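Local coordinates for DNA damage response protein Rtt109, putative (Neosartorya fumigata, PDB 5ZB9) that probably transfers the acetyl group of acetyl-CoA to lysine in histones, notably histone H3, in a DNA damage response, at residues Glu48-Glu53 against Leu79-Ala84; Ala40-Glu45 against Pro252-Pro257; Val16-Val21 against Val109-Leu114; Val21-Arg26 against Val59-Asn64. One frame throughout, in Å; residues are numbered along the deposited sequence.

Interaction 1. Residues Glu48-Glu53 against Leu79-Ala84; sequences ESTFCE and LVYGTA
Cys52 sets its sulfur over one face of the Tyr81 ring, with SG 4.0 Å from the ring centroid and 23° off the normal. The sulfur is displaced toward the rim, where Tyr81 CE2 is its nearest ring atom at 3.7 Å. It reaches this position because SG is anti to the backbone N (chi1 -172°), and from there it also touches Leu79 CB. Cys35, on the neighbouring strand, touches both Cys52 and Tyr81; in another structure of this protein Cys35 and Cys52 form a disulfide, which is absent here.

The two strands are arms of the antiparallel hairpin 50-61/71-82, and Cys52 and Tyr81 make a non-hydrogen-bonded pair in it. Val80 belongs to the next, hydrogen-bonded pair: its O accepts from Glu53 N at 2.8 Å, and its N gives Glu53 O a nearly straight bond of 2.9 Å (178°). On that face of the sheet, Val80 and Glu53 both pack on His127 of helix 111-127.

At the other end of the contact, Thr83 and Thr50 lie side by side, pointing the same way, with Thr83 CG2 3.4 Å from Thr50 OG1. The same methyl is 3.6 Å from Ser49 O, whose water-mediated link runs to Ala84 N.

Interaction 2. Residues Ala40-Glu45 against Pro252-Pro257; sequences AAPPGE and PRCLVP
Ala40 turns its methyl group onto one face of the Arg253 guanidinium, with CB 3.6 Å from NH1 and at 3.9 Å from both CZ and NH2 of Arg253. The flat group therefore lies across the methyl, and its edge is left for polar partners. Two waters sit in the guanidinium plane at that edge; each accepts from Arg253 NH1 and donates to Ala41 O, and so the pair bridges the two residues. A bend at chi3 (-52°) directs NE, which forms a salt bridge with Asp272.

The contact joins two irregular loops: one links strand 22-35 to strand 50-61 and contains a type II beta turn, Pro42-Glu45, while the other lies between helices 241-244 and 266-272; its residues 252-255 have helical backbone angles without the regular helix bonds, though Leu255 N does bond to Pro252 O.

Cys254, next to Arg253, meets the first loop with its own side chain. Its CB lies 3.3 Å from Ala40 O, and SG, anti to its own carbonyl carbon (chi1 -52°), reaches Pro42 CA at 3.6 Å. A third water accepts from Ala40 N at 3.0 Å and donates to both Arg253 O and Val256 O, the latter at 2.6 Å.

Interaction 3. Residues Val16-Val21 against Val109-Leu114; sequences VLPTGV and VSLLRL
Leu111 spreads its two methyls over three residues of the loop 16-21. CD2 does most of the touching: it lies 3.7 Å from Leu17 CD2, the two side chains crossing at about a right angle, and it also meets Pro18 CD at 3.9 Å. The other branch, Leu111 CD1, passes Val21 CG1 at 4.1 Å, the two side chains running in opposite directions. CG of Leu111 stands anti to the carbonyl carbon (chi1 -73°), and the end of the chain is what comes near the loop.

The residue opens helix 111-127, for which Ser110 is the N-cap; its OG accepts a weak capping bond from Arg113 N. On the loop side, Pro18-Val21 form a type II beta turn that leads from helix 9-16 into strand 22-35.

One helical turn on from Leu111, Leu114 reaches tip to tip toward Pro18, CD1 to CD 4.2 Å, while the same methyl stays 3.8 Å from Val16 O. Pro18 CG also meets Val109 CG2 at 3.9 Å, although Val109 is poorly ordered. The same helix start carries Leu112 and Arg113, which contact CoA in another structure of this protein; Arg113 packs on Trp168 and Arg171, also CoA contacts there.

Interaction 4. Residues Val21-Arg26 against Val59-Asn64; sequences VKVTIR and VSISPN
Thr24 and Ser60 exchange two backbone bonds: Thr24 N gives Ser60 O one of 2.7 Å, 171° at the hydrogen, and Ser60 N returns one of 2.8 Å to Thr24 O. On the face that these two residues share, the side-chain oxygens find partners elsewhere. Ser60 OG, held between the backbone N and the carbonyl carbon (chi1 53°), bonds to Glu70 OE1 and accepts from a water at 2.9 Å. That water takes a weak bond from Arg26 NH1, whose stronger partner is the same Glu70 carboxylate in a salt bridge; Glu70 thus serves both strands, which probably offsets the charge of the buried arginine. Thr24 OG1 is bonded to Arg465 and to a second water, which has a weak link to Ser62 OG.

Where direct pairing gives out, a third water continues it, donating to Lys22 O at 2.8 Å and accepting from Ser62 N at 2.7 Å. Lys22 NZ forms a salt bridge with Glu65.

The other face is apolar. Ile25 and Val59 lie side by side, pointing the same way, with CG2 atoms 4.2 Å apart, while Val23 crosses obliquely to Val59 and Ile61; its CG1 is 3.8 Å from Ile61 CG2. On its other side, strand 22-26 bonds through Val23 and Ile25 to strand 464-467. The axes of the short segments make an angle of 144°, an antiparallel pairing within the large mixed sheet of the acetyltransferase domain.

In the fold
Interactions 3 and 4 form one neighbourhood: their centres are 12 Å apart, they share Val21, and Leu17 CD1 packs on Val23 CG2 at 3.9 Å. Both lie near CoA contacts known from another structure of this protein, although this chain has no CoA bound: interaction 3 contains Leu112 and Arg113, and the side chain of Val59 in interaction 4 is about 7 Å from that of Leu112. Interaction 1 uses the same strand, 50-61, but its centre is 32 Å from that of interaction 4, at the strand's other end. Interaction 2 adjoins interaction 1 in sequence, centres 16 Å apart, and lies away from the CoA contacts, its centre about 42 Å from that of interaction 3.

Interaction 1. Residues Glu48-Glu53 against Leu79-Ala84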
loop_
_atom_site.group_PDB
_atom_site.type_symbol
_atom_site.label_atom_id
_atom_site.label_comp_id
_atom_site.label_asym_id
_atom_site.label_seq_id
_atom_site.Cartn_x
_atom_site.Cartn_y
_atom_site.Cartn_z
ATOM N N GLU A 48 -14.379 -0.305 14.761
ATOM C CA GLU A 48 -14.354 -1.681 14.296
ATOM C C GLU A 48 -13.122 -2.382 14.830
ATOM O O GLU A 48 -12.040 -1.802 14.878
ATOM C CB GLU A 48 -14.394 -1.751 12.766
ATOM C CG GLU A 48 -15.642 -1.128 12.180
ATOM C CD GLU A 48 -15.937 -1.590 10.770
ATOM O OE1 GLU A 48 -15.291 -2.556 10.312
ATOM O OE2 GLU A 48 -16.822 -0.985 10.121
ATOM N N SER A 49 -13.304 -3.622 15.263
ATOM C CA SER A 49 -12.193 -4.453 15.690
ATOM C C SER A 49 -11.250 -4.685 14.512
ATOM O O SER A 49 -11.662 -5.192 13.466
ATOM C CB SER A 49 -12.699 -5.784 16.243
ATOM O OG SER A 49 -11.606 -6.601 16.627
ATOM N N THR A 50 -9.987 -4.314 14.684
ATOM C CA THR A 50 -9.041 -4.313 13.573
ATOM C C THR A 50 -7.709 -4.951 13.961
ATOM O O THR A 50 -7.168 -4.695 15.041
ATOM C CB THR A 50 -8.793 -2.865 13.063
ATOM O OG1 THR A 50 -10.047 -2.232 12.768
ATOM C CG2 THR A 50 -7.936 -2.864 11.811
ATOM N N PHE A 51 -7.179 -5.787 13.078
ATOM C CA PHE A 51 -5.860 -6.367 13.298
ATOM C C PHE A 51 -4.911 -5.913 12.203
ATOM O O PHE A 51 -5.337 -5.637 11.083
ATOM C CB PHE A 51 -5.944 -7.894 13.347
ATOM C CG PHE A 51 -6.746 -8.410 14.507
ATOM C CD1 PHE A 51 -8.128 -8.513 14.422
ATOM C CD2 PHE A 51 -6.119 -8.776 15.694
ATOM C CE1 PHE A 51 -8.872 -8.977 15.496
ATOM C CE2 PHE A 51 -6.856 -9.241 16.771
ATOM C CZ PHE A 51 -8.236 -9.344 16.671
ATOM N N CYS A 52 -3.627 -5.816 12.525
ATOM C CA CYS A 52 -2.647 -5.445 11.518
ATOM C C CYS A 52 -1.496 -6.434 11.468
ATOM O O CYS A 52 -1.076 -6.970 12.490
ATOM C CB CYS A 52 -2.108 -4.033 11.767
ATOM S SG CYS A 52 -1.048 -3.438 10.422
ATOM N N GLU A 53 -0.995 -6.660 10.261
ATOM C CA GLU A 53 0.115 -7.567 10.015
ATOM C C GLU A 53 1.180 -6.811 9.226
ATOM O O GLU A 53 0.894 -6.295 8.152
ATOM C CB GLU A 53 -0.378 -8.811 9.258
ATOM C CG GLU A 53 0.692 -9.807 8.807
ATOM C CD GLU A 53 0.105 -10.981 8.004
ATOM O OE1 GLU A 53 -1.132 -11.045 7.865
ATOM O OE2 GLU A 53 0.872 -11.845 7.514
ATOM N N LEU A 79 1.633 -2.882 5.049
ATOM C CA LEU A 79 0.803 -3.212 6.200
ATOM C C LEU A 79 -0.520 -3.814 5.748
ATOM O O LEU A 79 -1.224 -3.231 4.914
ATOM C CB LEU A 79 0.549 -1.971 7.051
ATOM C CG LEU A 79 1.755 -1.073 7.337
ATOM C CD1 LEU A 79 1.305 0.179 8.087
ATOM C CD2 LEU A 79 2.830 -1.821 8.115
ATOM N N VAL A 80 -0.861 -4.980 6.289
ATOM C CA VAL A 80 -2.139 -5.609 5.978
ATOM C C VAL A 80 -3.080 -5.462 7.160
ATOM O O VAL A 80 -2.809 -5.974 8.242
ATOM C CB VAL A 80 -1.988 -7.108 5.629
ATOM C CG1 VAL A 80 -3.327 -7.691 5.192
ATOM C CG2 VAL A 80 -0.948 -7.307 4.541
ATOM N N TYR A 81 -4.174 -4.736 6.951
ATOM C CA TYR A 81 -5.211 -4.568 7.966
ATOM C C TYR A 81 -6.376 -5.503 7.690
ATOM O O TYR A 81 -6.705 -5.770 6.536
ATOM C CB TYR A 81 -5.722 -3.129 8.006
ATOM C CG TYR A 81 -4.677 -2.075 8.297
ATOM C CD1 TYR A 81 -3.966 -1.466 7.267
ATOM C CD2 TYR A 81 -4.419 -1.667 9.596
ATOM C CE1 TYR A 81 -3.024 -0.497 7.532
ATOM C CE2 TYR A 81 -3.473 -0.698 9.869
ATOM C CZ TYR A 81 -2.780 -0.117 8.837
ATOM O OH TYR A 81 -1.843 0.849 9.114
ATOM N N GLY A 82 -7.003 -5.994 8.751
ATOM C CA GLY A 82 -8.191 -6.813 8.613
ATOM C C GLY A 82 -9.288 -6.412 9.577
ATOM O O GLY A 82 -9.048 -6.223 10.766
ATOM N N THR A 83 -10.491 -6.242 9.045
ATOM C CA THR A 83 -11.705 -6.193 9.852
ATOM C C THR A 83 -12.615 -7.327 9.387
ATOM O O THR A 83 -12.236 -8.125 8.529
ATOM C CB THR A 83 -12.462 -4.849 9.726
ATOM O OG1 THR A 83 -12.897 -4.667 8.372
ATOM C CG2 THR A 83 -11.587 -3.685 10.155
ATOM N N ALA A 84 -13.818 -7.395 9.938
ATOM C CA ALA A 84 -14.735 -8.444 9.539
ATOM C C ALA A 84 -15.141 -8.266 8.081
ATOM O O ALA A 84 -15.420 -9.247 7.396
ATOM C CB ALA A 84 -15.946 -8.458 10.433
HETATM O O HOH W 1 -13.704 -1.559 7.441
HETATM O O HOH W 2 -14.144 -5.967 12.638
#

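Interaction 2. Residues Ala40-Glu45 against Pro252-Pro257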
loop_
_atom_site.group_PDB
_atom_site.type_symbol
_atom_site.label_atom_id
_atom_site.label_comp_id
_atom_site.label_asym_id
_atom_site.label_seq_id
_atom_site.Cartn_x
_atom_site.Cartn_y
_atom_site.Cartn_z
ATOM N N ALA A 40 -12.369 6.244 11.949
ATOM C CA ALA A 40 -12.914 6.718 13.216
ATOM C C ALA A 40 -14.390 6.328 13.340
ATOM O O ALA A 40 -15.138 6.352 12.352
ATOM C CB ALA A 40 -12.747 8.227 13.343
ATOM N N ALA A 41 -14.798 5.957 14.553
ATOM C CA ALA A 41 -16.187 5.587 14.824
ATOM C C ALA A 41 -17.089 6.806 14.812
ATOM O O ALA A 41 -16.693 7.880 15.267
ATOM C CB ALA A 41 -16.301 4.870 16.163
ATOM N N PRO A 42 -18.307 6.648 14.284
ATOM C CA PRO A 42 -19.314 7.711 14.349
ATOM C C PRO A 42 -19.772 7.891 15.791
ATOM O O PRO A 42 -19.534 6.995 16.606
ATOM C CB PRO A 42 -20.455 7.186 13.465
ATOM C CG PRO A 42 -19.928 5.948 12.805
ATOM C CD PRO A 42 -18.840 5.423 13.672
ATOM N N PRO A 43 -20.415 9.024 16.111
ATOM C CA PRO A 43 -20.901 9.214 17.485
ATOM C C PRO A 43 -21.840 8.090 17.927
ATOM O O PRO A 43 -22.733 7.703 17.173
ATOM C CB PRO A 43 -21.644 10.552 17.418
ATOM C CG PRO A 43 -21.895 10.799 15.958
ATOM C CD PRO A 43 -20.760 10.156 15.235
ATOM N N GLY A 44 -21.607 7.552 19.120
ATOM C CA GLY A 44 -22.480 6.535 19.674
ATOM C C GLY A 44 -22.110 5.099 19.350
ATOM O O GLY A 44 -22.800 4.167 19.769
ATOM N N GLU A 45 -21.028 4.910 18.603
ATOM C CA GLU A 45 -20.600 3.566 18.241
ATOM C C GLU A 45 -19.151 3.334 18.634
ATOM O O GLU A 45 -18.395 4.278 18.860
ATOM C CB GLU A 45 -20.790 3.329 16.744
ATOM C CG GLU A 45 -22.121 3.835 16.213
ATOM C CD GLU A 45 -22.539 3.155 14.931
ATOM O OE1 GLU A 45 -22.086 2.017 14.690
ATOM O OE2 GLU A 45 -23.323 3.753 14.163
ATOM N N PRO A 252 -17.786 13.457 8.097
ATOM C CA PRO A 252 -16.637 13.257 7.204
ATOM C C PRO A 252 -15.431 12.627 7.907
ATOM O O PRO A 252 -14.726 11.838 7.287
ATOM C CB PRO A 252 -16.316 14.676 6.729
ATOM C CG PRO A 252 -17.615 15.397 6.825
ATOM C CD PRO A 252 -18.317 14.828 8.016
ATOM N N ARG A 253 -15.224 12.936 9.185
ATOM C CA ARG A 253 -14.084 12.399 9.925
ATOM C C ARG A 253 -14.098 10.875 10.026
ATOM O O ARG A 253 -13.097 10.268 10.402
ATOM C CB ARG A 253 -14.024 13.006 11.333
ATOM C CG ARG A 253 -15.150 12.581 12.273
ATOM C CD ARG A 253 -14.940 13.167 13.663
ATOM N NE ARG A 253 -13.603 12.870 14.150
ATOM C CZ ARG A 253 -13.298 11.789 14.856
ATOM N NH1 ARG A 253 -14.250 10.918 15.174
ATOM N NH2 ARG A 253 -12.046 11.581 15.247
ATOM N N CYS A 254 -15.232 10.264 9.694
ATOM C CA CYS A 254 -15.387 8.813 9.777
ATOM C C CYS A 254 -15.228 8.135 8.424
ATOM O O CYS A 254 -15.182 6.909 8.339
ATOM C CB CYS A 254 -16.764 8.448 10.348
ATOM S SG CYS A 254 -17.206 9.252 11.903
ATOM N N LEU A 255 -15.159 8.936 7.368
ATOM C CA LEU A 255 -15.257 8.414 6.014
ATOM C C LEU A 255 -13.904 8.241 5.323
ATOM O O LEU A 255 -13.843 7.696 4.231
ATOM C CB LEU A 255 -16.152 9.331 5.183
ATOM C CG LEU A 255 -17.536 9.561 5.798
ATOM C CD1 LEU A 255 -18.416 10.407 4.884
ATOM C CD2 LEU A 255 -18.210 8.234 6.133
ATOM N N VAL A 256 -12.831 8.704 5.964
ATOM C CA VAL A 256 -11.479 8.650 5.395
ATOM C C VAL A 256 -10.543 7.764 6.223
ATOM O O VAL A 256 -10.495 7.884 7.442
ATOM C CB VAL A 256 -10.873 10.057 5.301
ATOM C CG1 VAL A 256 -9.513 10.012 4.632
ATOM C CG2 VAL A 256 -11.810 10.983 4.550
ATOM N N PRO A 257 -9.790 6.867 5.570
ATOM C CA PRO A 257 -8.952 5.968 6.374
ATOM C C PRO A 257 -7.696 6.652 6.914
ATOM O O PRO A 257 -7.123 7.501 6.244
ATOM C CB PRO A 257 -8.593 4.856 5.385
ATOM C CG PRO A 257 -8.631 5.525 4.051
ATOM C CD PRO A 257 -9.702 6.574 4.127
HETATM O O HOH W 3 -11.594 8.124 9.799
HETATM O O HOH W 4 -14.400 8.748 16.715
HETATM O O HOH W 5 -17.179 10.755 15.159
#

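Interaction 3. Residues Val16-Val21 against Val109-Leu114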
loop_
_atom_site.group_PDB
_atom_site.type_symbol
_atom_site.label_atom_id
_atom_site.label_comp_id
_atom_site.label_asym_id
_atom_site.label_seq_id
_atom_site.Cartn_x
_atom_site.Cartn_y
_atom_site.Cartn_z
ATOM N N VAL A 16 8.406 -13.294 -13.127
ATOM C CA VAL A 16 8.243 -11.980 -13.749
ATOM C C VAL A 16 9.578 -11.303 -14.051
ATOM O O VAL A 16 9.650 -10.432 -14.916
ATOM C CB VAL A 16 7.377 -11.025 -12.881
ATOM C CG1 VAL A 16 6.066 -11.689 -12.504
ATOM C CG2 VAL A 16 8.122 -10.560 -11.636
ATOM N N LEU A 17 10.635 -11.701 -13.354
ATOM C CA LEU A 17 11.945 -11.083 -13.584
ATOM C C LEU A 17 12.551 -11.596 -14.880
ATOM O O LEU A 17 12.375 -12.757 -15.233
ATOM C CB LEU A 17 12.899 -11.347 -12.410
ATOM C CG LEU A 17 12.571 -10.630 -11.094
ATOM C CD1 LEU A 17 13.528 -11.039 -9.998
ATOM C CD2 LEU A 17 12.600 -9.121 -11.282
ATOM N N PRO A 18 13.254 -10.722 -15.609
ATOM C CA PRO A 18 13.907 -11.149 -16.851
ATOM C C PRO A 18 14.892 -12.295 -16.629
ATOM O O PRO A 18 15.581 -12.335 -15.609
ATOM C CB PRO A 18 14.636 -9.888 -17.313
ATOM C CG PRO A 18 13.866 -8.765 -16.701
ATOM C CD PRO A 18 13.379 -9.271 -15.382
ATOM N N THR A 19 14.933 -13.215 -17.587
ATOM C CA THR A 19 15.865 -14.332 -17.584
ATOM C C THR A 19 17.288 -13.899 -17.249
ATOM O O THR A 19 17.830 -12.992 -17.868
ATOM C CB THR A 19 15.867 -15.041 -18.948
ATOM O OG1 THR A 19 14.640 -15.767 -19.105
ATOM C CG2 THR A 19 17.047 -16.000 -19.057
ATOM N N GLY A 20 17.875 -14.542 -16.246
ATOM C CA GLY A 20 19.246 -14.261 -15.879
ATOM C C GLY A 20 19.408 -13.172 -14.839
ATOM O O GLY A 20 20.510 -12.953 -14.339
ATOM N N VAL A 21 18.327 -12.471 -14.513
ATOM C CA VAL A 21 18.395 -11.501 -13.426
ATOM C C VAL A 21 18.392 -12.251 -12.101
ATOM O O VAL A 21 17.463 -13.004 -11.804
ATOM C CB VAL A 21 17.230 -10.501 -13.460
ATOM C CG1 VAL A 21 17.291 -9.589 -12.248
ATOM C CG2 VAL A 21 17.267 -9.688 -14.736
ATOM N N VAL A 109 13.647 -2.702 -18.222
ATOM C CA VAL A 109 12.391 -2.631 -17.472
ATOM C C VAL A 109 12.703 -2.295 -16.016
ATOM O O VAL A 109 13.728 -2.729 -15.487
ATOM C CB VAL A 109 11.587 -3.951 -17.548
ATOM C CG1 VAL A 109 10.979 -4.135 -18.939
ATOM C CG2 VAL A 109 12.468 -5.137 -17.173
ATOM N N SER A 110 11.848 -1.498 -15.376
ATOM C CA SER A 110 12.095 -1.144 -13.986
ATOM C C SER A 110 11.944 -2.404 -13.149
ATOM O O SER A 110 10.830 -2.874 -12.912
ATOM C CB SER A 110 11.143 -0.033 -13.491
ATOM O OG SER A 110 11.501 0.470 -12.193
ATOM N N LEU A 111 13.076 -2.962 -12.732
ATOM C CA LEU A 111 13.070 -4.081 -11.805
ATOM C C LEU A 111 12.300 -3.714 -10.553
ATOM O O LEU A 111 11.575 -4.539 -10.005
ATOM C CB LEU A 111 14.493 -4.495 -11.435
ATOM C CG LEU A 111 15.252 -5.217 -12.539
ATOM C CD1 LEU A 111 16.660 -5.564 -12.075
ATOM C CD2 LEU A 111 14.479 -6.459 -12.964
ATOM N N LEU A 112 12.451 -2.471 -10.106
ATOM C CA LEU A 112 11.769 -2.040 -8.898
ATOM C C LEU A 112 10.252 -2.069 -9.098
ATOM O O LEU A 112 9.511 -2.434 -8.180
ATOM C CB LEU A 112 12.239 -0.652 -8.473
ATOM C CG LEU A 112 13.755 -0.481 -8.321
ATOM C CD1 LEU A 112 14.078 0.790 -7.556
ATOM C CD2 LEU A 112 14.393 -1.692 -7.650
ATOM N N ARG A 113 9.787 -1.727 -10.297
ATOM C CA ARG A 113 8.354 -1.793 -10.575
ATOM C C ARG A 113 7.890 -3.242 -10.554
ATOM O O ARG A 113 6.863 -3.561 -9.959
ATOM C CB ARG A 113 8.006 -1.145 -11.922
ATOM C CG ARG A 113 6.515 -1.238 -12.281
ATOM C CD ARG A 113 6.152 -0.501 -13.581
ATOM N NE ARG A 113 6.902 -0.971 -14.750
ATOM C CZ ARG A 113 6.728 -2.153 -15.338
ATOM N NH1 ARG A 113 5.826 -3.011 -14.874
ATOM N NH2 ARG A 113 7.464 -2.486 -16.391
ATOM N N LEU A 114 8.659 -4.122 -11.191
ATOM C CA LEU A 114 8.317 -5.544 -11.254
ATOM C C LEU A 114 8.262 -6.181 -9.867
ATOM O O LEU A 114 7.342 -6.947 -9.553
ATOM C CB LEU A 114 9.317 -6.287 -12.134
ATOM C CG LEU A 114 9.160 -6.005 -13.629
ATOM C CD1 LEU A 114 10.207 -6.755 -14.425
ATOM C CD2 LEU A 114 7.759 -6.386 -14.083
#

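Interaction 4. Residues Val21-Arg26 against Val59-Asn64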
loop_
_atom_site.group_PDB
_atom_site.type_symbol
_atom_site.label_atom_id
_atom_site.label_comp_id
_atom_site.label_asym_id
_atom_site.label_seq_id
_atom_site.Cartn_x
_atom_site.Cartn_y
_atom_site.Cartn_z
ATOM N N VAL A 21 18.327 -12.471 -14.513
ATOM C CA VAL A 21 18.395 -11.501 -13.426
ATOM C C VAL A 21 18.392 -12.251 -12.101
ATOM O O VAL A 21 17.463 -13.004 -11.804
ATOM C CB VAL A 21 17.230 -10.501 -13.460
ATOM C CG1 VAL A 21 17.291 -9.589 -12.248
ATOM C CG2 VAL A 21 17.267 -9.688 -14.736
ATOM N N LYS A 22 19.441 -12.053 -11.311
ATOM C CA LYS A 22 19.567 -12.746 -10.039
ATOM C C LYS A 22 19.496 -11.774 -8.876
ATOM O O LYS A 22 20.280 -10.834 -8.792
ATOM C CB LYS A 22 20.882 -13.529 -9.981
ATOM C CG LYS A 22 21.025 -14.550 -11.094
ATOM C CD LYS A 22 22.367 -15.262 -11.046
ATOM C CE LYS A 22 22.450 -16.326 -12.127
ATOM N NZ LYS A 22 23.714 -17.107 -12.021
ATOM N N VAL A 23 18.552 -12.002 -7.975
ATOM C CA VAL A 23 18.475 -11.202 -6.760
ATOM C C VAL A 23 18.265 -12.103 -5.555
ATOM O O VAL A 23 17.933 -13.278 -5.696
ATOM C CB VAL A 23 17.329 -10.165 -6.824
ATOM C CG1 VAL A 23 17.544 -9.193 -7.981
ATOM C CG2 VAL A 23 15.984 -10.874 -6.947
ATOM N N THR A 24 18.452 -11.547 -4.367
ATOM C CA THR A 24 18.187 -12.269 -3.131
ATOM C C THR A 24 17.074 -11.541 -2.393
ATOM O O THR A 24 17.073 -10.313 -2.336
ATOM C CB THR A 24 19.443 -12.359 -2.241
ATOM O OG1 THR A 24 20.481 -13.043 -2.953
ATOM C CG2 THR A 24 19.147 -13.089 -0.938
ATOM N N ILE A 25 16.123 -12.288 -1.840
ATOM C CA ILE A 25 15.017 -11.666 -1.130
ATOM C C ILE A 25 14.932 -12.109 0.324
ATOM O O ILE A 25 15.194 -13.266 0.667
ATOM C CB ILE A 25 13.664 -11.955 -1.822
ATOM C CG1 ILE A 25 13.410 -13.459 -1.911
ATOM C CG2 ILE A 25 13.647 -11.341 -3.192
ATOM C CD1 ILE A 25 12.006 -13.803 -2.293
ATOM N N ARG A 26 14.576 -11.162 1.180
ATOM C CA ARG A 26 14.283 -11.461 2.565
ATOM C C ARG A 26 12.956 -10.800 2.909
ATOM O O ARG A 26 12.818 -9.576 2.920
ATOM C CB ARG A 26 15.412 -10.990 3.488
ATOM C CG ARG A 26 16.722 -11.738 3.239
ATOM C CD ARG A 26 17.897 -11.221 4.074
ATOM N NE ARG A 26 19.085 -12.052 3.883
ATOM C CZ ARG A 26 20.021 -11.827 2.964
ATOM N NH1 ARG A 26 19.925 -10.784 2.152
ATOM N NH2 ARG A 26 21.059 -12.644 2.858
ATOM N N VAL A 59 15.336 -6.497 -0.965
ATOM C CA VAL A 59 15.855 -7.156 -2.146
ATOM C C VAL A 59 17.294 -6.724 -2.350
ATOM O O VAL A 59 17.604 -5.536 -2.321
ATOM C CB VAL A 59 15.022 -6.834 -3.400
ATOM C CG1 VAL A 59 15.558 -7.601 -4.604
ATOM C CG2 VAL A 59 13.550 -7.164 -3.155
ATOM N N SER A 60 18.173 -7.697 -2.537
ATOM C CA SER A 60 19.582 -7.396 -2.712
ATOM C C SER A 60 20.140 -8.116 -3.924
ATOM O O SER A 60 19.524 -9.040 -4.459
ATOM C CB SER A 60 20.377 -7.769 -1.455
ATOM O OG SER A 60 20.120 -9.111 -1.076
ATOM N N ILE A 61 21.302 -7.654 -4.363
ATOM C CA ILE A 61 22.038 -8.298 -5.426
ATOM C C ILE A 61 23.454 -8.595 -4.958
ATOM O O ILE A 61 23.947 -7.972 -4.020
ATOM C CB ILE A 61 22.088 -7.425 -6.678
ATOM C CG1 ILE A 61 22.710 -6.072 -6.338
ATOM C CG2 ILE A 61 20.698 -7.256 -7.249
ATOM C CD1 ILE A 61 22.984 -5.217 -7.535
ATOM N N SER A 62 24.096 -9.553 -5.611
ATOM C CA SER A 62 25.507 -9.845 -5.371
ATOM C C SER A 62 26.350 -9.289 -6.518
ATOM O O SER A 62 26.315 -9.832 -7.623
ATOM C CB SER A 62 25.736 -11.357 -5.227
ATOM O OG SER A 62 24.938 -11.914 -4.189
ATOM N N PRO A 63 27.107 -8.205 -6.264
ATOM C CA PRO A 63 27.949 -7.595 -7.305
ATOM C C PRO A 63 28.948 -8.595 -7.906
ATOM O O PRO A 63 29.339 -8.467 -9.068
ATOM C CB PRO A 63 28.680 -6.472 -6.563
ATOM C CG PRO A 63 27.856 -6.206 -5.349
ATOM C CD PRO A 63 27.253 -7.524 -4.967
ATOM N N ASN A 64 29.350 -9.580 -7.110
ATOM C CA ASN A 64 30.117 -10.712 -7.615
ATOM C C ASN A 64 29.543 -12.020 -7.096
ATOM O O ASN A 64 29.464 -12.237 -5.883
ATOM C CB ASN A 64 31.587 -10.593 -7.224
ATOM C CG ASN A 64 32.229 -9.344 -7.770
ATOM O OD1 ASN A 64 32.436 -9.218 -8.978
ATOM N ND2 ASN A 64 32.550 -8.406 -6.884
HETATM O O HOH W 6 22.676 -10.949 -7.430
HETATM O O HOH W 7 21.842 -12.514 -5.345
HETATM O O HOH W 8 17.745 -9.358 0.623
#